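Local coordinates for putative transcriptional regulator TRANSCRIPTION REGULATOR protein (Rhizobium meliloti, PDB 5NLA) that activates transcription as an AraC-like regulator that binds c-di-GMP to control extracellular polysaccharide production, probably by sequence-specific DNA binding, at residues Leu178-Gly183 / Tyr258-Leu263. Sequence-based numbering, arbitrary orientation.
Sequences LADDAG and YIHLNL
H260 on A179 illustrates how a single imidazole can link two parts of a fold: it reaches from helix 251-261, which packs on helices 270-275 and 294-306 of the probable helix-turn-helix part of this AraC-family regulator, to the turn at 178-183 that leads into helix 182-187 and follows strand 166-173 of the seven-stranded antiparallel sheet. The close-packed part is a CH-pi contact. The methyl of A179 lies over one face of the imidazole, displaced toward the rim, its CB 3.5 Å from the centroid of the H260 ring and 26° off the normal. H260 holds CG anti to its backbone N (chi1 177°), which extends the ring away from its own helix and across to the turn. E176, just before the turn, is hydrogen-bonded through OE1 to H260 ND1, fixing the rotation of the ring and leaving the CE1-NE2 side for D180.

That second side is looser. D180 is exposed; its bond to CB points away from the helix, yet the carboxylate swings back to the ring edge, with the two planes 65° apart. Replacing H260 by alanine would probably leave the A179 methyl without its aromatic cover, E176 without its mate and a gap between helix 251-261 and the turn. Just 126 Å² is buried in all, and on the solvent side D180 OD1 lies in the imidazole plane, 3.4 Å from H260 CE1.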
loop_
_atom_site.group_PDB
_atom_site.type_symbol
_atom_site.label_atom_id
_atom_site.label_comp_id
_atom_site.label_asym_id
_atom_site.label_seq_id
_atom_site.Cartn_x
_atom_site.Cartn_y
_atom_site.Cartn_z
ATOM N N LEU A 178 10.433 -0.512 4.809
ATOM C CA LEU A 178 11.338 -0.609 3.671
ATOM C C LEU A 178 12.115 0.684 3.375
ATOM O O LEU A 178 12.811 0.759 2.364
ATOM C CB LEU A 178 10.544 -1.027 2.424
ATOM C CG LEU A 178 9.737 -2.332 2.490
ATOM C CD1 LEU A 178 8.667 -2.417 1.404
ATOM C CD2 LEU A 178 10.674 -3.525 2.396
ATOM N N ALA A 179 12.030 1.680 4.258
ATOM C CA ALA A 179 12.670 2.987 4.036
ATOM C C ALA A 179 14.188 2.898 3.793
ATOM O O ALA A 179 14.751 3.718 3.059
ATOM C CB ALA A 179 12.368 3.927 5.196
ATOM N N ASP A 180 14.836 1.900 4.394
ATOM C CA ASP A 180 16.268 1.661 4.167
ATOM C C ASP A 180 16.620 1.447 2.694
ATOM O O ASP A 180 17.634 1.969 2.232
ATOM C CB ASP A 180 16.780 0.474 5.004
ATOM C CG ASP A 180 17.011 0.830 6.475
ATOM O OD1 ASP A 180 16.896 2.018 6.859
ATOM O OD2 ASP A 180 17.328 -0.100 7.252
ATOM N N ASP A 181 15.790 0.708 1.956
ATOM C CA ASP A 181 16.038 0.477 0.524
ATOM C C ASP A 181 15.139 1.354 -0.373
ATOM O O ASP A 181 14.765 0.954 -1.470
ATOM C CB ASP A 181 15.910 -1.021 0.196
ATOM C CG ASP A 181 17.074 -1.856 0.762
ATOM O OD1 ASP A 181 16.976 -2.340 1.918
ATOM O OD2 ASP A 181 18.076 -2.056 0.039
ATOM N N ALA A 182 14.847 2.577 0.075
ATOM C CA ALA A 182 13.920 3.476 -0.632
ATOM C C ALA A 182 14.431 4.010 -1.971
ATOM O O ALA A 182 13.629 4.431 -2.798
ATOM C CB ALA A 182 13.532 4.644 0.261
ATOM N N GLY A 183 15.744 4.012 -2.182
ATOM C CA GLY A 183 16.326 4.520 -3.422
ATOM C C GLY A 183 15.961 3.642 -4.601
ATOM O O GLY A 183 15.437 4.125 -5.612
ATOM N N TYR A 258 11.564 12.467 4.343
ATOM C CA TYR A 258 12.310 13.557 4.961
ATOM C C TYR A 258 12.677 13.165 6.386
ATOM O O TYR A 258 13.843 13.163 6.742
ATOM C CB TYR A 258 11.513 14.859 4.948
ATOM C CG TYR A 258 12.326 16.009 5.464
ATOM C CD1 TYR A 258 13.185 16.709 4.623
ATOM C CD2 TYR A 258 12.271 16.376 6.808
ATOM C CE1 TYR A 258 13.957 17.751 5.103
ATOM C CE2 TYR A 258 13.041 17.413 7.302
ATOM C CZ TYR A 258 13.885 18.107 6.455
ATOM O OH TYR A 258 14.651 19.145 6.976
ATOM N N ILE A 259 11.674 12.793 7.172
ATOM C CA ILE A 259 11.878 12.329 8.544
ATOM C C ILE A 259 12.886 11.196 8.629
ATOM O O ILE A 259 13.766 11.237 9.481
ATOM C CB ILE A 259 10.544 11.922 9.222
ATOM C CG1 ILE A 259 9.764 13.183 9.608
ATOM C CG2 ILE A 259 10.766 11.053 10.466
ATOM C CD1 ILE A 259 8.315 12.929 9.966
ATOM N N HIS A 260 12.762 10.196 7.764
ATOM C CA HIS A 260 13.691 9.050 7.769
ATOM C C HIS A 260 15.133 9.498 7.555
ATOM O O HIS A 260 16.033 9.043 8.267
ATOM C CB HIS A 260 13.298 8.008 6.706
ATOM C CG HIS A 260 14.240 6.842 6.617
ATOM N ND1 HIS A 260 14.043 5.673 7.317
ATOM C CD2 HIS A 260 15.385 6.671 5.911
ATOM C CE1 HIS A 260 15.027 4.833 7.047
ATOM N NE2 HIS A 260 15.854 5.414 6.198
ATOM N N LEU A 261 15.342 10.387 6.582
ATOM C CA LEU A 261 16.685 10.886 6.268
ATOM C C LEU A 261 17.284 11.786 7.360
ATOM O O LEU A 261 18.480 11.703 7.651
ATOM C CB LEU A 261 16.686 11.634 4.930
ATOM C CG LEU A 261 16.353 10.812 3.686
ATOM C CD1 LEU A 261 16.386 11.701 2.454
ATOM C CD2 LEU A 261 17.300 9.634 3.517
ATOM N N ASN A 262 16.451 12.628 7.965
ATOM C CA ASN A 262 16.910 13.639 8.906
ATOM C C ASN A 262 16.464 13.341 10.342
ATOM O O ASN A 262 16.219 14.263 11.131
ATOM C CB ASN A 262 16.396 14.998 8.440
ATOM C CG ASN A 262 16.605 15.209 6.952
ATOM O OD1 ASN A 262 17.736 15.175 6.461
ATOM N ND2 ASN A 262 15.512 15.401 6.223
ATOM N N LEU A 263 16.402 12.054 10.682
ATOM C CA LEU A 263 15.911 11.612 11.987
ATOM C C LEU A 263 16.894 12.011 13.093
ATOM O O LEU A 263 16.487 12.494 14.155
ATOM C CB LEU A 263 15.696 10.091 11.971
ATOM C CG LEU A 263 14.945 9.383 13.109
ATOM C CD1 LEU A 263 15.816 9.216 14.346
ATOM C CD2 LEU A 263 13.636 10.084 13.460
#